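Long-range contacts in ferripyochelin binding protein (Pyrococcus horikoshii, PDB 1V3W), which probably catalyses the reversible hydration of carbon dioxide as a trimeric, zinc-bearing gamma-class carbonic anhydrase that also binds calcium: residues A[109-117]-A[144-152]; A[66-74]-A[84-92]. All coordinates share one frame; numbering follows the deposited sequence. Where two conformers were deposited one is given.

Overall arrangement
Along the chain, interaction 2 comes first: it joins 66-74 to 84-92 and closes one turn of a left-handed parallel beta-helix, with only nine residues between the segments. Interaction 1 follows in series, its loop neither nesting in nor crossing the first; there 109-117 meets 144-152, after strand 131-135 ends the parallel wall and antiparallel strand 138-143 leads into helix 146-169. The two centres lie about 19 Å apart. Lys-90 and Gly-92 of interaction 2 are joined to Ile-109 of interaction 1 by probable backbone hydrogen bonds, at 2.8 Å between Lys-90 O and Ile-109 N, so adjacent coils connect the zinc-binding turn to the wall covered by the helix.

Interaction 1: A[109-117]-A[144-152]; sequences IGDHVIIGA and LTEEEIEWT
Ile-114 reaches from strand 113-115 to the start of helix 146-169 and the residue leading into it, and Leu-144 CD2 accompanies its chain from CB to CD1. Ile-114 CB lies 4.0 Å from that methyl. CG1, anti to the carbonyl carbon (chi1 -68°), touches both Leu-144 CD2 and Thr-152 CG2, while the extended chain beyond carries Ile-114 CD1 on to Glu-148 CB at 3.8 Å. The Ile-114 and Glu-148 side chains cross at about a right angle, and the isoleucine tip abuts the start of the glutamate chain. That chain is tied back: Glu-148 OE1 accepts from Thr-145 N and Glu-148 N donates to Thr-145 OG1 at 3.2 Å, a capping box at the helix start, and Glu-148 OE2 pairs with Arg-142.

The polar link is made by His-112. Its ND1 donates to Thr-152 OG1 over 3.0 Å with an N-H...O angle of 157°, the hydroxyl oxygen lying in the ring plane. Ile-149 CG2 approaches the same ring obliquely as an off-centre CH-pi contact, 4.3 Å from the His-112 ring centroid.

The local strand and helix axes pass 8.9 Å apart at 87°, evidence that the helix runs across the strands of the beta-helix wall. Neighbouring coils add to the contact: Tyr-94 stacks on His-112, and Leu-132 of strand 131-135 touches both Ile-114 and Leu-144.

Interaction 2: A[66-74]-A[84-92]; sequences TSHGYPTEI and AMVHGAKVG. With ZN (zinc ion), chain B.
Backbone hydrogen bonds join the strands of 66-74 and 84-92 in parallel register, Glu-73 beside Lys-90 and Ile-74 beside Val-91. Glu-73 N donates to Ala-89 O at 3.0 Å; Val-91 N donates to Glu-73 O at 2.7 Å with an N-H...O angle of 174°. A water adds a bridge, donating to Pro-71 O and Gly-88 O.

Apolar contacts lie on the face bearing Ile-74 and Val-91. These side chains run side by side, and in the conformer given for Ile-74 its CD1 meets Val-91 CG2. Thr-72 CG2, placed opposite its own backbone N, reaches Val-86 CG1 at 3.8 Å, while its OG1 bonds to His-65 O. Replacing Thr-72 by an alanine would probably leave His-65 O without this hydroxyl partner and open a gap beside Val-86.

Short parallel strands stacked coil on coil around tight corners form the left-handed beta-helix of the hexapeptide-repeat family. At the corner, Gly-88 has positive phi (52°), and a CB there would clash with Tyr-70 O, which already lies 3.2 Å from Gly-88 CA.

His-87 NE2 binds zinc at 2.0 Å, joined by a water, His-65 and His-82 of a neighbouring subunit, so the site spans a trimer interface. Asp-105, which also bonds Ser-67 OG, accepts from His-87 ND1 and is thus a second-shell residue positioning the ring, over one face of which lies Thr-66 N.

Interaction 1: A[109-117]-A[144-152]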
loop_
_atom_site.group_PDB
_atom_site.type_symbol
_atom_site.label_atom_id
_atom_site.label_comp_id
_atom_site.label_asym_id
_atom_site.label_seq_id
_atom_site.Cartn_x
_atom_site.Cartn_y
_atom_site.Cartn_z
ATOM N N ILE A 109 -14.164 16.450 -0.730
ATOM C CA ILE A 109 -14.700 15.842 0.481
ATOM C C ILE A 109 -15.022 16.937 1.489
ATOM O O ILE A 109 -14.158 17.742 1.837
ATOM C CB ILE A 109 -13.686 14.870 1.123
ATOM C CG1 ILE A 109 -13.127 13.911 0.065
ATOM C CG2 ILE A 109 -14.362 14.084 2.234
ATOM C CD1 ILE A 109 -14.183 13.081 -0.638
ATOM N N GLY A 110 -16.269 16.965 1.949
ATOM C CA GLY A 110 -16.683 17.968 2.915
ATOM C C GLY A 110 -16.084 17.766 4.295
ATOM O O GLY A 110 -15.226 16.906 4.492
ATOM N N ASP A 111 -16.542 18.562 5.255
ATOM C CA ASP A 111 -16.044 18.476 6.622
ATOM C C ASP A 111 -16.814 17.448 7.438
ATOM O O ASP A 111 -17.990 17.189 7.175
ATOM C CB ASP A 111 -16.137 19.841 7.306
ATOM C CG ASP A 111 -15.569 20.958 6.458
ATOM O OD1 ASP A 111 -14.492 20.768 5.853
ATOM O OD2 ASP A 111 -16.201 22.033 6.405
ATOM N N HIS A 112 -16.146 16.870 8.433
ATOM C CA HIS A 112 -16.756 15.864 9.291
ATOM C C HIS A 112 -17.311 14.726 8.447
ATOM O O HIS A 112 -18.510 14.438 8.456
ATOM C CB HIS A 112 -17.866 16.490 10.136
ATOM C CG HIS A 112 -17.362 17.431 11.186
ATOM N ND1 HIS A 112 -16.575 17.019 12.239
ATOM C CD2 HIS A 112 -17.530 18.766 11.343
ATOM C CE1 HIS A 112 -16.281 18.057 13.001
ATOM N NE2 HIS A 112 -16.848 19.130 12.480
ATOM N N VAL A 113 -16.411 14.085 7.713
ATOM C CA VAL A 113 -16.760 12.972 6.844
ATOM C C VAL A 113 -15.895 11.766 7.172
ATOM O O VAL A 113 -14.735 11.903 7.558
ATOM C CB VAL A 113 -16.543 13.343 5.354
ATOM C CG1 VAL A 113 -16.611 12.095 4.475
ATOM C CG2 VAL A 113 -17.591 14.351 4.917
ATOM N N ILE A 114 -16.476 10.582 7.042
ATOM C CA ILE A 114 -15.727 9.357 7.262
ATOM C C ILE A 114 -15.853 8.545 5.991
ATOM O O ILE A 114 -16.959 8.280 5.521
ATOM C CB ILE A 114 -16.278 8.524 8.441
ATOM C CG1 ILE A 114 -16.032 9.267 9.757
ATOM C CG2 ILE A 114 -15.592 7.155 8.485
ATOM C CD1 ILE A 114 -16.559 8.543 10.980
ATOM N N ILE A 115 -14.709 8.201 5.409
ATOM C CA ILE A 115 -14.673 7.383 4.209
ATOM C C ILE A 115 -14.330 5.992 4.727
ATOM O O ILE A 115 -13.317 5.807 5.403
ATOM C CB ILE A 115 -13.572 7.849 3.233
ATOM C CG1 ILE A 115 -13.781 9.322 2.858
ATOM C CG2 ILE A 115 -13.573 6.963 1.994
ATOM C CD1 ILE A 115 -15.092 9.617 2.152
ATOM N N GLY A 116 -15.182 5.019 4.430
ATOM C CA GLY A 116 -14.941 3.669 4.902
ATOM C C GLY A 116 -13.697 3.016 4.333
ATOM O O GLY A 116 -13.200 3.402 3.273
ATOM N N ALA A 117 -13.189 2.018 5.051
ATOM C CA ALA A 117 -12.010 1.281 4.616
ATOM C C ALA A 117 -12.278 0.647 3.258
ATOM O O ALA A 117 -13.334 0.056 3.037
ATOM C CB ALA A 117 -11.667 0.200 5.635
ATOM N N LEU A 144 -23.289 11.061 9.707
ATOM C CA LEU A 144 -22.560 10.582 10.872
ATOM C C LEU A 144 -23.344 10.776 12.161
ATOM O O LEU A 144 -24.210 11.649 12.251
ATOM C CB LEU A 144 -21.224 11.316 11.017
ATOM C CG LEU A 144 -20.197 11.236 9.889
ATOM C CD1 LEU A 144 -18.915 11.912 10.357
ATOM C CD2 LEU A 144 -19.928 9.788 9.513
ATOM N N THR A 145 -23.027 9.956 13.157
ATOM C CA THR A 145 -23.661 10.051 14.463
ATOM C C THR A 145 -22.808 11.016 15.279
ATOM O O THR A 145 -21.705 11.372 14.866
ATOM C CB THR A 145 -23.672 8.695 15.185
ATOM O OG1 THR A 145 -22.323 8.269 15.416
ATOM C CG2 THR A 145 -24.396 7.653 14.349
ATOM N N GLU A 146 -23.312 11.438 16.433
ATOM C CA GLU A 146 -22.571 12.356 17.288
ATOM C C GLU A 146 -21.236 11.750 17.716
ATOM O O GLU A 146 -20.222 12.447 17.789
ATOM C CB GLU A 146 -23.408 12.718 18.519
ATOM C CG GLU A 146 -24.578 13.645 18.217
ATOM C CD GLU A 146 -25.465 13.884 19.424
ATOM O OE1 GLU A 146 -24.925 14.063 20.536
ATOM O OE2 GLU A 146 -26.704 13.906 19.258
ATOM N N GLU A 147 -21.239 10.448 17.989
ATOM C CA GLU A 147 -20.029 9.752 18.411
ATOM C C GLU A 147 -18.982 9.760 17.299
ATOM O O GLU A 147 -17.796 9.982 17.548
ATOM C CB GLU A 147 -20.353 8.306 18.802
ATOM C CG GLU A 147 -21.466 8.181 19.834
ATOM C CD GLU A 147 -22.810 7.846 19.212
ATOM O OE1 GLU A 147 -23.140 6.644 19.119
ATOM O OE2 GLU A 147 -23.532 8.782 18.806
ATOM N N GLU A 148 -19.425 9.516 16.070
ATOM C CA GLU A 148 -18.517 9.498 14.931
ATOM C C GLU A 148 -17.984 10.898 14.658
ATOM O O GLU A 148 -16.833 11.063 14.260
ATOM C CB GLU A 148 -19.238 8.960 13.696
ATOM C CG GLU A 148 -19.816 7.567 13.906
ATOM C CD GLU A 148 -20.594 7.061 12.709
ATOM O OE1 GLU A 148 -21.426 7.822 12.172
ATOM O OE2 GLU A 148 -20.382 5.894 12.313
ATOM N N ILE A 149 -18.823 11.906 14.874
ATOM C CA ILE A 149 -18.414 13.287 14.654
ATOM C C ILE A 149 -17.311 13.669 15.637
ATOM O O ILE A 149 -16.332 14.316 15.262
ATOM C CB ILE A 149 -19.616 14.254 14.805
ATOM C CG1 ILE A 149 -20.601 14.024 13.655
ATOM C CG2 ILE A 149 -19.135 15.701 14.812
ATOM C CD1 ILE A 149 -21.901 14.806 13.774
ATOM N N GLU A 150 -17.459 13.267 16.896
ATOM C CA GLU A 150 -16.449 13.579 17.896
ATOM C C GLU A 150 -15.173 12.814 17.544
ATOM O O GLU A 150 -14.064 13.288 17.795
ATOM C CB GLU A 150 -16.949 13.193 19.295
ATOM C CG GLU A 150 -18.263 13.876 19.687
ATOM C CD GLU A 150 -18.074 15.211 20.396
ATOM O OE1 GLU A 150 -18.906 16.121 20.186
ATOM O OE2 GLU A 150 -17.110 15.350 21.179
ATOM N N TRP A 151 -15.337 11.636 16.947
ATOM C CA TRP A 151 -14.196 10.815 16.555
ATOM C C TRP A 151 -13.414 11.443 15.397
ATOM O O TRP A 151 -12.200 11.258 15.297
ATOM C CB TRP A 151 -14.665 9.406 16.167
ATOM C CG TRP A 151 -13.549 8.472 15.776
ATOM C CD1 TRP A 151 -13.428 7.789 14.601
ATOM C CD2 TRP A 151 -12.398 8.131 16.564
ATOM N NE1 TRP A 151 -12.274 7.041 14.607
ATOM C CE2 TRP A 151 -11.626 7.227 15.794
ATOM C CE3 TRP A 151 -11.949 8.487 17.839
ATOM C CZ2 TRP A 151 -10.421 6.688 16.263
ATOM C CZ3 TRP A 151 -10.749 7.950 18.304
ATOM C CH2 TRP A 151 -10.002 7.056 17.514
ATOM N N THR A 152 -14.093 12.187 14.526
ATOM C CA THR A 152 -13.388 12.813 13.408
ATOM C C THR A 152 -12.308 13.779 13.908
ATOM O O THR A 152 -11.368 14.081 13.171
ATOM C CB THR A 152 -14.348 13.557 12.427
ATOM O OG1 THR A 152 -15.079 14.573 13.123
ATOM C CG2 THR A 152 -15.324 12.576 11.781
#

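Interaction 2: A[66-74]-A[84-92]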
loop_
_atom_site.group_PDB
_atom_site.type_symbol
_atom_site.label_atom_id
_atom_site.label_comp_id
_atom_site.label_asym_id
_atom_site.label_seq_id
_atom_site.Cartn_x
_atom_site.Cartn_y
_atom_site.Cartn_z
ATOM N N THR A 66 -0.770 14.072 -7.353
ATOM C CA THR A 66 -1.669 15.001 -8.025
ATOM C C THR A 66 -1.627 14.780 -9.529
ATOM O O THR A 66 -0.836 13.985 -10.037
ATOM C CB THR A 66 -1.249 16.461 -7.776
ATOM O OG1 THR A 66 0.002 16.708 -8.433
ATOM C CG2 THR A 66 -1.099 16.736 -6.281
ATOM N N SER A 67 -2.496 15.501 -10.232
ATOM C CA SER A 67 -2.564 15.454 -11.685
ATOM C C SER A 67 -2.486 16.908 -12.125
ATOM O O SER A 67 -2.767 17.808 -11.331
ATOM C CB SER A 67 -3.886 14.833 -12.143
ATOM O OG SER A 67 -4.992 15.459 -11.520
ATOM N N HIS A 68 -2.090 17.149 -13.370
ATOM C CA HIS A 68 -2.002 18.519 -13.858
ATOM C C HIS A 68 -3.343 19.223 -13.681
ATOM O O HIS A 68 -4.376 18.747 -14.158
ATOM C CB HIS A 68 -1.588 18.550 -15.332
ATOM C CG HIS A 68 -0.130 18.286 -15.557
ATOM N ND1 HIS A 68 0.389 17.017 -15.674
ATOM C CD2 HIS A 68 0.918 19.137 -15.670
ATOM C CE1 HIS A 68 1.698 17.094 -15.853
ATOM N NE2 HIS A 68 2.043 18.368 -15.854
ATOM N N GLY A 69 -3.319 20.354 -12.982
ATOM C CA GLY A 69 -4.535 21.111 -12.748
ATOM C C GLY A 69 -5.336 20.626 -11.555
ATOM O O GLY A 69 -6.392 21.181 -11.245
ATOM N N TYR A 70 -4.834 19.595 -10.879
ATOM C CA TYR A 70 -5.527 19.038 -9.723
ATOM C C TYR A 70 -4.617 18.851 -8.518
ATOM O O TYR A 70 -4.111 17.757 -8.272
ATOM C CB TYR A 70 -6.163 17.699 -10.092
ATOM C CG TYR A 70 -7.307 17.836 -11.065
ATOM C CD1 TYR A 70 -8.550 18.305 -10.642
ATOM C CD2 TYR A 70 -7.141 17.528 -12.413
ATOM C CE1 TYR A 70 -9.602 18.466 -11.539
ATOM C CE2 TYR A 70 -8.186 17.685 -13.320
ATOM C CZ TYR A 70 -9.412 18.156 -12.875
ATOM O OH TYR A 70 -10.447 18.316 -13.767
ATOM N N PRO A 71 -4.391 19.922 -7.754
ATOM C CA PRO A 71 -3.529 19.790 -6.581
ATOM C C PRO A 71 -4.265 19.021 -5.492
ATOM O O PRO A 71 -5.479 18.816 -5.577
ATOM C CB PRO A 71 -3.261 21.240 -6.191
ATOM C CG PRO A 71 -4.533 21.924 -6.581
ATOM C CD PRO A 71 -4.834 21.318 -7.933
ATOM N N THR A 72 -3.533 18.564 -4.484
ATOM C CA THR A 72 -4.165 17.862 -3.382
ATOM C C THR A 72 -4.112 18.802 -2.197
ATOM O O THR A 72 -3.036 19.232 -1.784
ATOM C CB THR A 72 -3.439 16.551 -3.036
ATOM O OG1 THR A 72 -3.680 15.588 -4.070
ATOM C CG2 THR A 72 -3.950 16.000 -1.711
ATOM N N GLU A 73 -5.289 19.141 -1.698
ATOM C CA GLU A 73 -5.361 20.011 -0.545
ATOM C C GLU A 73 -6.087 19.318 0.582
ATOM O O GLU A 73 -7.261 18.967 0.460
ATOM C CB GLU A 73 -6.047 21.289 -0.891
ATOM C CG GLU A 73 -6.336 22.090 0.351
ATOM C CD GLU A 73 -5.680 23.436 0.321
ATOM O OE1 GLU A 73 -4.865 23.701 -0.597
ATOM O OE2 GLU A 73 -5.990 24.225 1.230
ATOM N N ILE A 74 -5.377 19.164 1.694
ATOM C CA ILE A 74 -5.919 18.498 2.866
ATOM C C ILE A 74 -6.140 19.522 3.970
ATOM O O ILE A 74 -5.269 20.351 4.238
ATOM C CB ILE A 74 -4.949 17.414 3.376
ATOM C CG1 ILE A 74 -4.635 16.424 2.251
ATOM C CG2 ILE A 74 -5.553 16.698 4.569
ATOM C CD1 ILE A 74 -5.843 15.690 1.717
ATOM N N ALA A 84 -3.915 4.179 2.428
ATOM C CA ALA A 84 -4.877 4.897 1.616
ATOM C C ALA A 84 -4.116 5.641 0.531
ATOM O O ALA A 84 -2.884 5.736 0.563
ATOM C CB ALA A 84 -5.667 5.866 2.480
ATOM N N MET A 85 -4.849 6.179 -0.433
ATOM C CA MET A 85 -4.227 6.898 -1.529
ATOM C C MET A 85 -5.107 8.084 -1.915
ATOM O O MET A 85 -6.282 7.914 -2.230
ATOM C CB MET A 85 -4.053 5.941 -2.714
ATOM C CG MET A 85 -3.008 6.334 -3.742
ATOM S SD MET A 85 -3.481 7.719 -4.777
ATOM C CE MET A 85 -1.989 8.727 -4.680
ATOM N N VAL A 86 -4.536 9.283 -1.862
ATOM C CA VAL A 86 -5.267 10.496 -2.220
ATOM C C VAL A 86 -4.627 11.069 -3.477
ATOM O O VAL A 86 -3.431 11.372 -3.490
ATOM C CB VAL A 86 -5.211 11.543 -1.084
ATOM C CG1 VAL A 86 -5.978 12.794 -1.490
ATOM C CG2 VAL A 86 -5.792 10.953 0.197
ATOM N N HIS A 87 -5.421 11.221 -4.532
ATOM C CA HIS A 87 -4.892 11.722 -5.790
ATOM C C HIS A 87 -5.626 12.935 -6.350
ATOM O O HIS A 87 -6.765 12.825 -6.799
ATOM C CB HIS A 87 -4.898 10.593 -6.825
ATOM C CG HIS A 87 -3.896 10.779 -7.918
ATOM N ND1 HIS A 87 -4.035 11.735 -8.899
ATOM C CD2 HIS A 87 -2.708 10.171 -8.148
ATOM C CE1 HIS A 87 -2.975 11.712 -9.686
ATOM N NE2 HIS A 87 -2.153 10.773 -9.252
ATOM N N GLY A 88 -4.955 14.087 -6.315
ATOM C CA GLY A 88 -5.518 15.324 -6.837
ATOM C C GLY A 88 -6.890 15.690 -6.310
ATOM O O GLY A 88 -7.743 16.169 -7.064
ATOM N N ALA A 89 -7.101 15.494 -5.014
ATOM C CA ALA A 89 -8.392 15.788 -4.412
ATOM C C ALA A 89 -8.344 16.850 -3.329
ATOM O O ALA A 89 -7.282 17.171 -2.787
ATOM C CB ALA A 89 -8.993 14.507 -3.843
ATOM N N LYS A 90 -9.515 17.403 -3.035
ATOM C CA LYS A 90 -9.666 18.406 -1.994
ATOM C C LYS A 90 -10.358 17.722 -0.825
ATOM O O LYS A 90 -11.425 17.128 -0.988
ATOM C CB LYS A 90 -10.506 19.585 -2.492
ATOM C CG LYS A 90 -9.738 20.527 -3.399
ATOM C CD LYS A 90 -10.580 21.702 -3.862
ATOM C CE LYS A 90 -9.738 22.686 -4.664
ATOM N NZ LYS A 90 -9.074 22.037 -5.829
ATOM N N VAL A 91 -9.731 17.788 0.345
ATOM C CA VAL A 91 -10.276 17.171 1.542
ATOM C C VAL A 91 -10.463 18.256 2.592
ATOM O O VAL A 91 -9.543 19.024 2.873
ATOM C CB VAL A 91 -9.329 16.073 2.079
ATOM C CG1 VAL A 91 -9.909 15.448 3.336
ATOM C CG2 VAL A 91 -9.112 15.004 1.010
ATOM N N GLY A 92 -11.665 18.317 3.156
ATOM C CA GLY A 92 -11.977 19.321 4.159
ATOM C C GLY A 92 -11.379 19.063 5.527
ATOM O O GLY A 92 -10.362 18.385 5.658
HETATM ZN ZN ZN B . -0.411 9.911 -9.775
HETATM O O HOH W 1 -7.995 19.147 -6.931
HETATM O O HOH W 2 0.280 9.190 -11.305
#